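Local coordinates for protein arginine decarboxylase (Campylobacter jejuni subsp. jejuni, PDB 3NZP) that probably catalyses the decarboxylation of arginine to agmatine for polyamine biosynthesis, using pyridoxal 5'-phosphate as cofactor, at residues K175-H187 against L223-G235. Residues are numbered along the deposited sequence; the frame is centred on the assembly and turned at random.
Sequences KPKPNIGLRVRLH and LLEQFTMIHFHLG. With PLP (pyridoxal-5'-phosphate), chain E.
Ile180 and Leu182 pair with Phe227 and Ile230 where strands 179-183 and 227-231, the fifth and sixth of the TIM barrel that binds the pyridoxal phosphate, run side by side at 24°. Five backbone hydrogen bonds join the two segments, the first and last reaching just beyond the strand ends: Ile180 N to Gln226 O, Thr228 N to Ile180 O, Leu182 N to Met229 O, His231 N to Leu182 O (2.9 Å) and Val184 N to His231 O (2.8 Å). Apolar contacts gather on the face of Leu182, Phe227 and Ile230. With its CG anti to the backbone N (chi1 -176°), Phe227 swings its ring across Leu182, whose CD1 sits over one face in a CH-pi contact, 3.9 Å from the ring centroid. Val184 CG1 meets Ile230 CB, and beyond the strands Leu186 CD1 reaches both Phe232 CD1 (3.5 Å) and Leu234 CD2. The face of Arg183 and His231 leads to the cofactor. Arg183, extended and salt-bridged to Glu158, lays its CG 4.0 Å from His231 ND1. His231 turns its ring edge to the PLP methyl, CE1 to C2A 3.4 Å. The imidazole of His233, its ND1 hydrogen-bonded by Gly273 N, lies between Gly235 N over one face and the pyridine ring over the opposite one, with His233 CE1 3.5 Å from PLP C5.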
# COMPACT_ATOMS: atom_id res chain seq x y z
N LYS B 175 -38.63 13.83 -14.83
CA LYS B 175 -39.25 12.55 -15.10
C LYS B 175 -38.27 11.39 -15.04
O LYS B 175 -38.47 10.43 -14.29
CB LYS B 175 -39.93 12.57 -16.48
CG LYS B 175 -40.78 11.33 -16.80
CD LYS B 175 -42.11 11.33 -16.04
CE LYS B 175 -42.97 10.11 -16.41
NZ LYS B 175 -42.32 8.82 -16.03
N PRO B 176 -37.17 11.47 -15.81
CA PRO B 176 -36.17 10.38 -15.80
C PRO B 176 -35.56 10.14 -14.42
O PRO B 176 -34.94 11.03 -13.83
CB PRO B 176 -35.13 10.86 -16.82
CG PRO B 176 -35.92 11.78 -17.72
CD PRO B 176 -36.76 12.54 -16.72
N LYS B 177 -35.77 8.93 -13.90
CA LYS B 177 -35.21 8.58 -12.60
C LYS B 177 -34.40 7.30 -12.70
O LYS B 177 -34.71 6.40 -13.49
CB LYS B 177 -36.31 8.46 -11.53
CG LYS B 177 -37.73 8.29 -12.08
CD LYS B 177 -38.79 8.29 -10.97
CE LYS B 177 -38.83 9.61 -10.20
NZ LYS B 177 -39.12 10.79 -11.07
N PRO B 178 -33.32 7.21 -11.91
CA PRO B 178 -32.48 6.01 -11.94
C PRO B 178 -33.16 4.79 -11.35
O PRO B 178 -34.17 4.89 -10.65
CB PRO B 178 -31.25 6.44 -11.15
CG PRO B 178 -31.82 7.42 -10.16
CD PRO B 178 -32.79 8.21 -10.97
N ASN B 179 -32.60 3.63 -11.65
CA ASN B 179 -33.12 2.39 -11.12
C ASN B 179 -32.57 2.24 -9.73
O ASN B 179 -31.44 2.62 -9.45
CB ASN B 179 -32.66 1.22 -11.97
CG ASN B 179 -33.54 1.01 -13.15
OD1 ASN B 179 -33.18 0.29 -14.09
ND2 ASN B 179 -34.74 1.61 -13.10
N ILE B 180 -33.38 1.68 -8.84
CA ILE B 180 -32.96 1.49 -7.47
C ILE B 180 -32.52 0.06 -7.20
O ILE B 180 -33.19 -0.89 -7.61
CB ILE B 180 -34.10 1.87 -6.53
CG1 ILE B 180 -34.39 3.37 -6.66
CG2 ILE B 180 -33.74 1.48 -5.11
CD1 ILE B 180 -35.57 3.86 -5.83
N GLY B 181 -31.38 -0.11 -6.55
CA GLY B 181 -30.90 -1.44 -6.23
C GLY B 181 -30.78 -1.58 -4.72
O GLY B 181 -30.46 -0.60 -4.04
N LEU B 182 -31.03 -2.76 -4.17
CA LEU B 182 -30.91 -2.94 -2.72
C LEU B 182 -29.81 -3.93 -2.38
O LEU B 182 -29.84 -5.08 -2.82
CB LEU B 182 -32.23 -3.42 -2.11
CG LEU B 182 -33.44 -2.49 -2.23
CD1 LEU B 182 -34.60 -3.07 -1.45
CD2 LEU B 182 -33.10 -1.11 -1.69
N ARG B 183 -28.82 -3.49 -1.61
CA ARG B 183 -27.72 -4.37 -1.22
C ARG B 183 -28.17 -5.19 -0.02
O ARG B 183 -28.43 -4.65 1.05
CB ARG B 183 -26.48 -3.56 -0.84
CG ARG B 183 -25.28 -4.41 -0.54
CD ARG B 183 -24.11 -3.59 -0.07
NE ARG B 183 -22.94 -4.42 0.16
CZ ARG B 183 -21.81 -4.01 0.73
NH1 ARG B 183 -20.80 -4.86 0.88
NH2 ARG B 183 -21.69 -2.75 1.17
N VAL B 184 -28.26 -6.50 -0.20
CA VAL B 184 -28.71 -7.34 0.90
C VAL B 184 -27.58 -7.76 1.84
O VAL B 184 -26.47 -8.03 1.41
CB VAL B 184 -29.42 -8.59 0.36
CG1 VAL B 184 -30.61 -8.17 -0.50
CG2 VAL B 184 -28.45 -9.43 -0.44
N ARG B 185 -27.89 -7.79 3.13
CA ARG B 185 -26.94 -8.20 4.15
C ARG B 185 -27.05 -9.72 4.20
O ARG B 185 -28.11 -10.24 4.53
CB ARG B 185 -27.36 -7.59 5.49
CG ARG B 185 -26.49 -7.96 6.67
CD ARG B 185 -25.25 -7.09 6.72
NE ARG B 185 -25.55 -5.68 7.01
CZ ARG B 185 -25.92 -5.22 8.20
NH1 ARG B 185 -26.17 -3.92 8.36
NH2 ARG B 185 -26.03 -6.05 9.23
N LEU B 186 -25.98 -10.44 3.87
CA LEU B 186 -26.01 -11.91 3.90
C LEU B 186 -25.62 -12.47 5.26
O LEU B 186 -24.66 -12.01 5.87
CB LEU B 186 -25.08 -12.51 2.84
CG LEU B 186 -25.43 -12.28 1.36
CD1 LEU B 186 -24.44 -13.02 0.50
CD2 LEU B 186 -26.84 -12.74 1.06
N HIS B 187 -26.36 -13.47 5.74
CA HIS B 187 -26.03 -14.07 7.02
C HIS B 187 -25.09 -15.25 6.83
O HIS B 187 -24.80 -15.96 7.79
CB HIS B 187 -27.30 -14.53 7.75
CG HIS B 187 -27.77 -13.56 8.80
ND1 HIS B 187 -28.75 -13.88 9.72
CD2 HIS B 187 -27.38 -12.30 9.09
CE1 HIS B 187 -28.94 -12.85 10.53
NE2 HIS B 187 -28.13 -11.88 10.17
N LEU B 223 -42.83 3.92 -6.08
CA LEU B 223 -41.53 3.86 -6.74
C LEU B 223 -41.07 2.42 -6.98
O LEU B 223 -39.96 2.19 -7.46
CB LEU B 223 -40.50 4.61 -5.89
CG LEU B 223 -39.73 5.80 -6.49
CD1 LEU B 223 -40.61 6.62 -7.41
CD2 LEU B 223 -39.17 6.67 -5.35
N LEU B 224 -41.92 1.45 -6.66
CA LEU B 224 -41.55 0.06 -6.84
C LEU B 224 -41.04 -0.18 -8.25
O LEU B 224 -40.26 -1.09 -8.48
CB LEU B 224 -42.74 -0.86 -6.56
CG LEU B 224 -42.99 -1.17 -5.08
CD1 LEU B 224 -44.13 -2.15 -4.95
CD2 LEU B 224 -41.73 -1.75 -4.45
N GLU B 225 -41.49 0.65 -9.17
CA GLU B 225 -41.07 0.53 -10.55
C GLU B 225 -39.55 0.59 -10.69
O GLU B 225 -38.98 0.00 -11.59
CB GLU B 225 -41.69 1.67 -11.36
CG GLU B 225 -43.19 1.59 -11.50
CD GLU B 225 -43.63 0.59 -12.56
OE1 GLU B 225 -44.85 0.53 -12.85
OE2 GLU B 225 -42.76 -0.14 -13.10
N GLN B 226 -38.90 1.31 -9.78
CA GLN B 226 -37.46 1.47 -9.83
C GLN B 226 -36.70 0.29 -9.26
O GLN B 226 -35.65 -0.08 -9.78
CB GLN B 226 -37.04 2.74 -9.12
CG GLN B 226 -37.83 3.96 -9.55
CD GLN B 226 -38.06 4.03 -11.06
OE1 GLN B 226 -37.10 4.03 -11.85
NE2 GLN B 226 -39.33 4.08 -11.46
N PHE B 227 -37.22 -0.30 -8.19
CA PHE B 227 -36.56 -1.44 -7.57
C PHE B 227 -36.43 -2.56 -8.60
O PHE B 227 -37.38 -3.30 -8.84
CB PHE B 227 -37.36 -1.89 -6.36
CG PHE B 227 -36.73 -3.00 -5.59
CD1 PHE B 227 -35.37 -3.24 -5.67
CD2 PHE B 227 -37.50 -3.82 -4.77
CE1 PHE B 227 -34.77 -4.27 -4.94
CE2 PHE B 227 -36.92 -4.86 -4.04
CZ PHE B 227 -35.55 -5.08 -4.13
N THR B 228 -35.26 -2.69 -9.22
CA THR B 228 -35.08 -3.73 -10.23
C THR B 228 -34.07 -4.83 -9.93
O THR B 228 -34.07 -5.87 -10.60
CB THR B 228 -34.73 -3.12 -11.58
OG1 THR B 228 -33.54 -2.33 -11.46
CG2 THR B 228 -35.87 -2.26 -12.06
N MSE B 229 -33.18 -4.61 -8.96
CA MSE B 229 -32.20 -5.64 -8.61
C MSE B 229 -31.67 -5.57 -7.19
O MSE B 229 -31.65 -4.50 -6.58
CB MSE B 229 -31.00 -5.63 -9.57
CG MSE B 229 -30.08 -4.44 -9.43
SE MSE B 229 -28.27 -4.70 -10.17
CE MSE B 229 -28.66 -4.87 -12.07
N ILE B 230 -31.28 -6.73 -6.68
CA ILE B 230 -30.67 -6.84 -5.36
C ILE B 230 -29.20 -7.17 -5.63
O ILE B 230 -28.87 -7.81 -6.62
CB ILE B 230 -31.28 -7.97 -4.48
CG1 ILE B 230 -31.14 -9.31 -5.15
CG2 ILE B 230 -32.73 -7.72 -4.23
CD1 ILE B 230 -31.59 -10.40 -4.24
N HIS B 231 -28.33 -6.73 -4.74
CA HIS B 231 -26.90 -6.94 -4.90
C HIS B 231 -26.25 -7.33 -3.58
O HIS B 231 -26.69 -6.90 -2.52
CB HIS B 231 -26.28 -5.65 -5.48
CG HIS B 231 -24.78 -5.56 -5.35
ND1 HIS B 231 -24.16 -4.93 -4.30
CD2 HIS B 231 -23.79 -6.03 -6.15
CE1 HIS B 231 -22.85 -5.00 -4.45
NE2 HIS B 231 -22.60 -5.67 -5.57
N PHE B 232 -25.21 -8.16 -3.66
CA PHE B 232 -24.45 -8.57 -2.48
C PHE B 232 -22.98 -8.71 -2.91
O PHE B 232 -22.70 -8.99 -4.08
CB PHE B 232 -25.00 -9.89 -1.90
CG PHE B 232 -24.76 -11.10 -2.75
CD1 PHE B 232 -23.56 -11.80 -2.67
CD2 PHE B 232 -25.73 -11.56 -3.64
CE1 PHE B 232 -23.34 -12.94 -3.45
CE2 PHE B 232 -25.51 -12.69 -4.43
CZ PHE B 232 -24.31 -13.38 -4.34
N HIS B 233 -22.05 -8.43 -2.00
CA HIS B 233 -20.62 -8.58 -2.33
C HIS B 233 -19.95 -9.42 -1.26
O HIS B 233 -20.04 -9.09 -0.08
CB HIS B 233 -19.89 -7.21 -2.44
CG HIS B 233 -18.45 -7.31 -2.86
ND1 HIS B 233 -18.05 -7.87 -4.06
CD2 HIS B 233 -17.31 -6.96 -2.23
CE1 HIS B 233 -16.74 -7.86 -4.14
NE2 HIS B 233 -16.26 -7.31 -3.04
N LEU B 234 -19.29 -10.50 -1.66
CA LEU B 234 -18.60 -11.36 -0.70
C LEU B 234 -17.15 -10.96 -0.53
O LEU B 234 -16.51 -11.35 0.43
CB LEU B 234 -18.64 -12.82 -1.15
CG LEU B 234 -20.02 -13.45 -1.28
CD1 LEU B 234 -19.85 -14.91 -1.69
CD2 LEU B 234 -20.79 -13.31 0.04
N GLY B 235 -16.63 -10.19 -1.48
CA GLY B 235 -15.24 -9.77 -1.40
C GLY B 235 -14.45 -10.17 -2.63
O GLY B 235 -14.99 -10.80 -3.53
N1 PLP E . -18.38 -5.40 -6.60
C2 PLP E . -18.34 -4.50 -5.61
C2A PLP E . -19.64 -3.94 -5.09
C3 PLP E . -17.09 -4.06 -5.08
O3 PLP E . -17.05 -3.13 -4.07
C4 PLP E . -15.87 -4.64 -5.62
C4A PLP E . -14.54 -4.24 -5.11
C5 PLP E . -15.99 -5.61 -6.70
C6 PLP E . -17.28 -5.96 -7.14
C5A PLP E . -14.76 -6.26 -7.34
O4P PLP E . -14.57 -7.61 -6.87
P PLP E . -13.27 -8.23 -7.61
O1P PLP E . -13.23 -9.68 -7.35
O2P PLP E . -13.33 -7.98 -9.19
O3P PLP E . -11.94 -7.57 -7.01
O HOH W 1 -37.30 0.07 -13.89
O HOH W 2 -23.11 -7.54 1.13